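Local coordinates for protein tyrosinase (Aspergillus oryzae, PDB 6JU8) that probably oxidises L-tyrosine and L-dopa to L-dopaquinone with molecular oxygen, using a dinuclear copper centre held by histidines, at residues A[44-56]-A[114-126]. The protein carries 1 engineered substitution. Residues are numbered along the deposited sequence; the frame is centred on the assembly and turned at random.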
ATOM      1  N   THR A  44      20.366   1.052 -11.823  1.00 11.49           N
ATOM      2  CA  THR A  44      19.789   1.785 -12.952  1.00 11.62           C
ATOM      3  C   THR A  44      19.503   0.874 -14.135  1.00 12.15           C
ATOM      4  O   THR A  44      18.430   0.922 -14.744  1.00 13.07           O
ATOM      5  CB  THR A  44      20.760   2.903 -13.362  1.00 12.31           C
ATOM      6  OG1 THR A  44      20.916   3.833 -12.281  1.00 13.88           O
ATOM      7  CG2 THR A  44      20.234   3.715 -14.556  1.00 14.27           C
ATOM      8  N   LEU A  45      20.448  -0.004 -14.477  1.00 12.79           N
ATOM      9  CA  LEU A  45      20.254  -0.931 -15.589  1.00 13.12           C
ATOM     10  C   LEU A  45      19.031  -1.812 -15.364  1.00 11.46           C
ATOM     11  O   LEU A  45      18.220  -2.070 -16.256  1.00 13.15           O
ATOM     12  CB  LEU A  45      21.516  -1.790 -15.728  1.00 12.59           C
ATOM     13  CG  LEU A  45      22.735  -1.123 -16.375  1.00 13.35           C
ATOM     14  CD1 LEU A  45      23.935  -2.069 -16.301  1.00 14.09           C
ATOM     15  CD2 LEU A  45      22.411  -0.664 -17.798  1.00 15.32           C
ATOM     16  N   PHE A  46      18.895  -2.326 -14.124  1.00 12.26           N
ATOM     17  CA  PHE A  46      17.815  -3.266 -13.848  1.00 11.73           C
ATOM     18  C   PHE A  46      16.483  -2.523 -13.914  1.00 11.34           C
ATOM     19  O   PHE A  46      15.533  -2.967 -14.564  1.00 11.81           O
ATOM     20  CB  PHE A  46      18.044  -3.956 -12.510  1.00 12.02           C
ATOM     21  CG  PHE A  46      17.151  -5.100 -12.117  1.00 11.86           C
ATOM     22  CD1 PHE A  46      16.220  -5.676 -12.964  1.00 13.87           C
ATOM     23  CD2 PHE A  46      17.242  -5.610 -10.806  1.00 11.77           C
ATOM     24  CE1 PHE A  46      15.397  -6.737 -12.567  1.00 12.57           C
ATOM     25  CE2 PHE A  46      16.453  -6.680 -10.420  1.00 11.77           C
ATOM     26  CZ  PHE A  46      15.539  -7.256 -11.288  1.00 12.45           C
ATOM     27  N   VAL A  47      16.409  -1.355 -13.273  1.00 11.56           N
ATOM     28  CA  VAL A  47      15.163  -0.573 -13.312  1.00 11.74           C
ATOM     29  C   VAL A  47      14.792  -0.164 -14.731  1.00 12.16           C
ATOM     30  O   VAL A  47      13.641  -0.300 -15.164  1.00 11.77           O
ATOM     31  CB  VAL A  47      15.308   0.687 -12.420  1.00 12.05           C
ATOM     32  CG1 VAL A  47      14.160   1.646 -12.642  1.00 13.65           C
ATOM     33  CG2 VAL A  47      15.410   0.277 -10.958  1.00 13.15           C
ATOM     34  N   GLU A  48      15.766   0.342 -15.493  1.00 11.95           N
ATOM     35  CA  GLU A  48      15.453   0.856 -16.820  1.00 12.81           C
ATOM     36  C   GLU A  48      15.120  -0.292 -17.767  1.00 13.01           C
ATOM     37  O   GLU A  48      14.181  -0.165 -18.557  1.00 13.73           O
ATOM     38  CB  GLU A  48      16.602   1.700 -17.378  1.00 13.65           C
ATOM     39  CG  GLU A  48      16.877   2.970 -16.581  1.00 15.20           C
ATOM     40  CD  GLU A  48      15.926   4.119 -16.807  1.00 16.31           C
ATOM     41  OE1 GLU A  48      14.984   4.014 -17.608  1.00 25.30           O
ATOM     42  OE2 GLU A  48      16.107   5.178 -16.174  1.00 17.92           O
ATOM     43  N   ALA A  49      15.860  -1.389 -17.664  1.00 11.51           N
ATOM     44  CA  ALA A  49      15.559  -2.537 -18.534  1.00 11.44           C
ATOM     45  C   ALA A  49      14.190  -3.132 -18.227  1.00 10.94           C
ATOM     46  O   ALA A  49      13.409  -3.466 -19.130  1.00 11.71           O
ATOM     47  CB  ALA A  49      16.618  -3.613 -18.404  1.00 13.00           C
ATOM     48  N   LEU A  50      13.913  -3.319 -16.929  1.00 10.95           N
ATOM     49  CA  LEU A  50      12.636  -3.959 -16.606  1.00 11.37           C
ATOM     50  C   LEU A  50      11.470  -3.057 -16.975  1.00 10.84           C
ATOM     51  O   LEU A  50      10.410  -3.515 -17.398  1.00 11.44           O
ATOM     52  CB  LEU A  50      12.575  -4.365 -15.137  1.00 11.34           C
ATOM     53  CG  LEU A  50      11.353  -5.174 -14.725  1.00 11.18           C
ATOM     54  CD1 LEU A  50      11.185  -6.446 -15.548  1.00 15.04           C
ATOM     55  CD2 LEU A  50      11.459  -5.555 -13.244  1.00 11.16           C
ATOM     56  N   THR A  51      11.678  -1.753 -16.840  1.00 11.08           N
ATOM     57  CA  THR A  51      10.648  -0.812 -17.269  1.00 11.57           C
ATOM     58  C   THR A  51      10.343  -0.956 -18.758  1.00 11.86           C
ATOM     59  O   THR A  51       9.172  -1.050 -19.153  1.00 12.63           O
ATOM     60  CB  THR A  51      11.052   0.644 -16.947  1.00 12.47           C
ATOM     61  OG1 THR A  51      11.148   0.743 -15.521  1.00 12.27           O
ATOM     62  CG2 THR A  51      10.020   1.621 -17.446  1.00 14.60           C
ATOM     63  N   VAL A  52      11.362  -0.969 -19.611  1.00 12.26           N
ATOM     64  CA  VAL A  52      11.178  -1.197 -21.034  1.00 12.12           C
ATOM     65  C   VAL A  52      10.449  -2.503 -21.291  1.00 10.80           C
ATOM     66  O   VAL A  52       9.481  -2.540 -22.055  1.00 12.77           O
ATOM     67  CB  VAL A  52      12.538  -1.200 -21.760  1.00 12.71           C
ATOM     68  CG1 VAL A  52      12.421  -1.764 -23.166  1.00 16.06           C
ATOM     69  CG2 VAL A  52      13.120   0.205 -21.805  1.00 16.22           C
ATOM     70  N   ILE A  53      10.853  -3.586 -20.642  1.00 10.95           N
ATOM     71  CA  ILE A  53      10.248  -4.897 -20.856  1.00 10.71           C
ATOM     72  C   ILE A  53       8.769  -4.873 -20.475  1.00 11.64           C
ATOM     73  O   ILE A  53       7.908  -5.425 -21.179  1.00 11.64           O
ATOM     74  CB  ILE A  53      11.027  -5.985 -20.096  1.00 11.33           C
ATOM     75  CG1 ILE A  53      12.421  -6.197 -20.721  1.00 12.32           C
ATOM     76  CG2 ILE A  53      10.280  -7.300 -20.089  1.00 12.50           C
ATOM     77  CD1 ILE A  53      13.439  -6.824 -19.783  1.00 13.10           C
ATOM     78  N   GLN A  54       8.439  -4.203 -19.359  1.00 10.61           N
ATOM     79  CA  GLN A  54       7.048  -4.114 -18.914  1.00 10.98           C
ATOM     80  C   GLN A  54       6.214  -3.264 -19.861  1.00 11.94           C
ATOM     81  O   GLN A  54       5.001  -3.496 -19.951  1.00 13.88           O
ATOM     82  CB  GLN A  54       7.013  -3.476 -17.509  1.00 10.98           C
ATOM     83  CG  GLN A  54       7.442  -4.515 -16.461  1.00 11.57           C
ATOM     84  CD  GLN A  54       7.490  -3.971 -15.053  1.00 10.23           C
ATOM     85  OE1 GLN A  54       7.439  -2.745 -14.872  1.00 12.56           O
ATOM     86  NE2 GLN A  54       7.611  -4.849 -14.069  1.00 11.75           N
ATOM     87  N   ASN A  55       6.801  -2.305 -20.564  1.00 12.24           N
ATOM     88  CA  ASN A  55       6.055  -1.440 -21.479  1.00 13.41           C
ATOM     89  C   ASN A  55       5.962  -1.992 -22.896  1.00 12.39           C
ATOM     90  O   ASN A  55       5.332  -1.367 -23.767  1.00 16.05           O
ATOM     91  CB  ASN A  55       6.668  -0.040 -21.504  1.00 16.09           C
ATOM     92  CG  ASN A  55       6.493   0.686 -20.179  1.00 21.33           C
ATOM     93  OD1 ASN A  55       5.582   0.375 -19.418  1.00 43.72           O
ATOM     94  ND2 ASN A  55       7.364   1.652 -19.918  1.00 27.19           N
ATOM     95  N   ARG A  56       6.556  -3.146 -23.180  1.00 13.43           N
ATOM     96  CA  ARG A  56       6.435  -3.748 -24.520  1.00 14.08           C
ATOM     97  C   ARG A  56       4.996  -4.229 -24.685  1.00 13.25           C
ATOM     98  O   ARG A  56       4.361  -4.588 -23.700  1.00 15.46           O
ATOM     99  CB  ARG A  56       7.409  -4.905 -24.692  1.00 12.95           C
ATOM    100  CG  ARG A  56       8.872  -4.489 -24.775  1.00 11.90           C
ATOM    101  CD  ARG A  56       9.764  -5.707 -24.581  1.00 13.41           C
ATOM    102  NE  ARG A  56      11.162  -5.371 -24.712  1.00 12.40           N
ATOM    103  CZ  ARG A  56      12.220  -6.141 -24.537  1.00 12.49           C
ATOM    104  NH1 ARG A  56      12.034  -7.393 -24.159  1.00 12.63           N
ATOM    105  NH2 ARG A  56      13.456  -5.666 -24.726  1.00 14.25           N
ATOM    106  N   TYR A 114      14.084 -15.076 -17.961  1.00  9.74           N
ATOM    107  CA  TYR A 114      13.806 -13.710 -17.495  1.00  9.97           C
ATOM    108  C   TYR A 114      15.108 -12.923 -17.372  1.00  9.36           C
ATOM    109  O   TYR A 114      15.200 -11.791 -17.837  1.00 10.78           O
ATOM    110  CB  TYR A 114      13.130 -13.788 -16.151  1.00 10.15           C
ATOM    111  CG  TYR A 114      12.574 -12.552 -15.502  1.00 10.18           C
ATOM    112  CD1 TYR A 114      11.532 -11.827 -16.053  1.00 10.58           C
ATOM    113  CD2 TYR A 114      13.079 -12.137 -14.268  1.00  9.37           C
ATOM    114  CE1 TYR A 114      11.007 -10.700 -15.439  1.00 10.94           C
ATOM    115  CE2 TYR A 114      12.548 -11.031 -13.635  1.00  9.52           C
ATOM    116  CZ  TYR A 114      11.524 -10.316 -14.219  1.00 10.56           C
ATOM    117  OH  TYR A 114      11.003  -9.232 -13.562  1.00 10.34           O
ATOM    118  N   GLU A 115      16.087 -13.553 -16.726  1.00  9.71           N
ATOM    119  CA  GLU A 115      17.398 -12.918 -16.567  1.00 10.38           C
ATOM    120  C   GLU A 115      18.025 -12.554 -17.908  1.00  9.98           C
ATOM    121  O   GLU A 115      18.610 -11.466 -18.059  1.00 11.50           O
ATOM    122  CB  GLU A 115      18.313 -13.868 -15.796  1.00 10.67           C
ATOM    123  CG  GLU A 115      19.735 -13.395 -15.564  1.00 11.23           C
ATOM    124  CD  GLU A 115      20.503 -14.431 -14.761  1.00 11.24           C
ATOM    125  OE1 GLU A 115      20.801 -14.178 -13.588  1.00 11.09           O
ATOM    126  OE2 GLU A 115      20.765 -15.529 -15.313  1.00 12.29           O
ATOM    127  N   GLN A 116      17.904 -13.470 -18.884  1.00 10.37           N
ATOM    128  CA  GLN A 116      18.533 -13.228 -20.176  1.00 10.69           C
ATOM    129  C   GLN A 116      17.841 -12.078 -20.894  1.00 11.08           C
ATOM    130  O   GLN A 116      18.490 -11.238 -21.511  1.00 11.56           O
ATOM    131  CB  GLN A 116      18.462 -14.504 -21.024  1.00 11.67           C
ATOM    132  CG  GLN A 116      19.152 -14.362 -22.389  1.00 14.44           C
ATOM    133  CD  GLN A 116      19.068 -15.640 -23.198  1.00 13.66           C
ATOM    134  OE1 GLN A 116      19.135 -16.737 -22.652  1.00 14.41           O
ATOM    135  NE2 GLN A 116      18.895 -15.524 -24.506  1.00 16.35           N
ATOM    136  N   VAL A 117      16.510 -12.068 -20.877  1.00 11.42           N
ATOM    137  CA  VAL A 117      15.752 -10.993 -21.527  1.00 10.66           C
ATOM    138  C   VAL A 117      16.103  -9.647 -20.919  1.00  9.48           C
ATOM    139  O   VAL A 117      16.273  -8.639 -21.619  1.00 11.31           O
ATOM    140  CB  VAL A 117      14.239 -11.267 -21.440  1.00 11.51           C
ATOM    141  CG1 VAL A 117      13.432 -10.053 -21.869  1.00 11.58           C
ATOM    142  CG2 VAL A 117      13.914 -12.495 -22.301  1.00 11.84           C
ATOM    143  N   ILE A 118      16.193  -9.607 -19.582  1.00 10.18           N
ATOM    144  CA  ILE A 118      16.615  -8.375 -18.918  1.00 10.18           C
ATOM    145  C   ILE A 118      17.999  -7.911 -19.336  1.00 10.31           C
ATOM    146  O   ILE A 118      18.176  -6.727 -19.690  1.00 11.69           O
ATOM    147  CB  ILE A 118      16.523  -8.543 -17.384  1.00 10.85           C
ATOM    148  CG1 ILE A 118      15.067  -8.694 -16.930  1.00 11.41           C
ATOM    149  CG2 ILE A 118      17.207  -7.351 -16.702  1.00 13.41           C
ATOM    150  CD1 ILE A 118      14.948  -9.217 -15.508  1.00 11.88           C
ATOM    151  N   TYR A 119      18.976  -8.805 -19.346  1.00 11.01           N
ATOM    152  CA  TYR A 119      20.325  -8.484 -19.785  1.00 11.30           C
ATOM    153  C   TYR A 119      20.313  -7.929 -21.201  1.00 12.38           C
ATOM    154  O   TYR A 119      20.963  -6.934 -21.491  1.00 13.70           O
ATOM    155  CB  TYR A 119      21.186  -9.749 -19.725  1.00 12.38           C
ATOM    156  CG  TYR A 119      22.542  -9.633 -20.390  1.00 12.41           C
ATOM    157  CD1 TYR A 119      23.616  -9.031 -19.736  1.00 14.44           C
ATOM    158  CD2 TYR A 119      22.757 -10.160 -21.673  1.00 13.49           C
ATOM    159  CE1 TYR A 119      24.878  -8.941 -20.349  1.00 15.27           C
ATOM    160  CE2 TYR A 119      23.998 -10.069 -22.267  1.00 14.58           C
ATOM    161  CZ  TYR A 119      25.045  -9.458 -21.614  1.00 15.95           C
ATOM    162  OH  TYR A 119      26.272  -9.392 -22.236  1.00 19.95           O
ATOM    163  N   GLU A 120      19.591  -8.583 -22.114  1.00 12.35           N
ATOM    164  CA  GLU A 120      19.523  -8.060 -23.489  1.00 12.98           C
ATOM    165  C   GLU A 120      18.935  -6.660 -23.553  1.00 13.52           C
ATOM    166  O   GLU A 120      19.439  -5.819 -24.322  1.00 13.24           O
ATOM    167  CB  GLU A 120      18.731  -9.063 -24.356  1.00 14.45           C
ATOM    168  CG  GLU A 120      19.540 -10.329 -24.572  1.00 15.80           C
ATOM    169  CD  GLU A 120      18.767 -11.462 -25.224  1.00 16.97           C
ATOM    170  OE1 GLU A 120      17.568 -11.300 -25.511  1.00 23.30           O
ATOM    171  OE2 GLU A 120      19.381 -12.529 -25.424  1.00 16.56           O
ATOM    172  N   ALA A 121      17.922  -6.380 -22.726  1.00 12.44           N
ATOM    173  CA  ALA A 121      17.370  -5.030 -22.674  1.00 12.17           C
ATOM    174  C   ALA A 121      18.379  -4.071 -22.058  1.00 11.60           C
ATOM    175  O   ALA A 121      18.453  -2.885 -22.416  1.00 13.51           O
ATOM    176  CB  ALA A 121      16.052  -5.016 -21.904  1.00 12.75           C
ATOM    177  N   MET A 122      19.208  -4.533 -21.127  1.00 12.04           N
ATOM    178  CA  MET A 122      20.243  -3.654 -20.559  1.00 12.52           C
ATOM    179  C   MET A 122      21.239  -3.222 -21.620  1.00 13.18           C
ATOM    180  O   MET A 122      21.639  -2.068 -21.709  1.00 14.68           O
ATOM    181  CB  MET A 122      21.037  -4.378 -19.465  1.00 12.58           C
ATOM    182  CG  MET A 122      20.259  -4.616 -18.173  1.00 12.75           C
ATOM    183  SD  MET A 122      21.322  -5.468 -16.988  1.00 13.33           S
ATOM    184  CE  MET A 122      20.287  -5.344 -15.522  1.00 13.14           C
ATOM    185  N   LEU A 123      21.650  -4.167 -22.461  1.00 14.45           N
ATOM    186  CA  LEU A 123      22.558  -3.800 -23.547  1.00 13.27           C
ATOM    187  C   LEU A 123      21.945  -2.766 -24.472  1.00 14.73           C
ATOM    188  O   LEU A 123      22.663  -1.870 -24.934  1.00 15.68           O
ATOM    189  CB  LEU A 123      22.923  -5.061 -24.331  1.00 15.72           C
ATOM    190  CG  LEU A 123      23.747  -6.110 -23.592  1.00 16.63           C
ATOM    191  CD1 LEU A 123      24.191  -7.194 -24.580  1.00 19.59           C
ATOM    192  CD2 LEU A 123      24.930  -5.479 -22.876  1.00 19.56           C
ATOM    193  N   ASP A 124      20.667  -2.890 -24.819  1.00 14.83           N
ATOM    194  CA  ASP A 124      19.995  -1.894 -25.664  1.00 16.16           C
ATOM    195  C   ASP A 124      19.939  -0.544 -24.956  1.00 15.15           C
ATOM    196  O   ASP A 124      20.145   0.506 -25.578  1.00 16.57           O
ATOM    197  CB  ASP A 124      18.570  -2.346 -26.014  1.00 17.87           C
ATOM    198  CG  ASP A 124      18.506  -3.561 -26.906  1.00 24.89           C
ATOM    199  OD1 ASP A 124      19.237  -3.603 -27.903  1.00 30.36           O
ATOM    200  OD2 ASP A 124      17.729  -4.505 -26.640  1.00 45.13           O
ATOM    201  N   PHE A 125      19.646  -0.538 -23.654  1.00 14.15           N
ATOM    202  CA  PHE A 125      19.643   0.711 -22.885  1.00 14.46           C
ATOM    203  C   PHE A 125      21.004   1.395 -22.952  1.00 13.21           C
ATOM    204  O   PHE A 125      21.076   2.612 -23.169  1.00 16.55           O
ATOM    205  CB  PHE A 125      19.268   0.435 -21.424  1.00 15.03           C
ATOM    206  CG  PHE A 125      19.353   1.683 -20.563  1.00 15.17           C
ATOM    207  CD1 PHE A 125      18.285   2.562 -20.504  1.00 16.24           C
ATOM    208  CD2 PHE A 125      20.501   1.966 -19.838  1.00 16.86           C
ATOM    209  CE1 PHE A 125      18.378   3.724 -19.754  1.00 16.79           C
ATOM    210  CE2 PHE A 125      20.591   3.123 -19.083  1.00 17.57           C
ATOM    211  CZ  PHE A 125      19.523   4.001 -19.048  1.00 18.06           C
ATOM    212  N   ILE A 126      22.082   0.649 -22.773  1.00 14.75           N
ATOM    213  CA  ILE A 126      23.435   1.226 -22.801  1.00 15.15           C
ATOM    214  C   ILE A 126      23.736   1.769 -24.187  1.00 14.49           C
ATOM    215  O   ILE A 126      24.246   2.887 -24.299  1.00 17.07           O
ATOM    216  CB  ILE A 126      24.495   0.161 -22.412  1.00 13.96           C
ATOM    217  CG1 ILE A 126      24.347  -0.256 -20.956  1.00 14.96           C
ATOM    218  CG2 ILE A 126      25.898   0.647 -22.747  1.00 14.60           C
ATOM    219  CD1 ILE A 126      25.024  -1.547 -20.566  1.00 17.18           C
TER
HETATM  220  O   HOH W   1      14.989  -7.945 -24.115  1.00 14.89           O
HETATM  221  O   HOH W   2      14.982  -3.234 -25.360  1.00 19.14           O
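Where Ala49 meets Ala121, helix 44-55 crosses helix 114-126 at 104°, their axes 8.4 Å apart, and the contact is a worked example of small residues at a crossing with larger ones around it. The two methyls, Ala49 CB and Ala121 CB, lie 3.8 Å apart. Ile53, with CG1 anti to its carbonyl carbon (chi1 -69°), sends CD1 against helix 114-126, 3.6 Å from Ile118 CA, where it also meets Val117 CG1 and Ala121 CB. From the other helix, the extended chain of Met122 (chi2 -180°) brings its methyl up against the backbone of helix 44-55, CE 3.6 Å from Phe46 N. Farther along, Leu45 CD2 touches both Phe125 CD2 and Ile126 CG1, while Glu48 CB rests over a face of the Phe125 ring, a CH-pi contact 3.9 Å from the centroid. The bent Glu48 chain takes its carboxylate to a salt bridge with Lys193. Leu50 CD1 approaches Tyr114 OH at 3.4 Å, the two side chains crossing at about a right angle; the Tyr114 side chain is about 8 Å from that of the copper ligand His376.

Polar links come through water. Arg56 NH2 donates to two waters at the guanidinium edge, one of which donates to Val117 O and the other, over a longer 3.3 Å, to Asp124 OD2; Arg56 NH1 hydrogen-bonds to Leu62 O. With no direct hydrogen bond across the interface, apolar contact joins helix 41-55 to helix 103-129; the charged groups of Glu48 and Arg56 find their partners outside it or through water, where Asp124 may weakly offset the arginine.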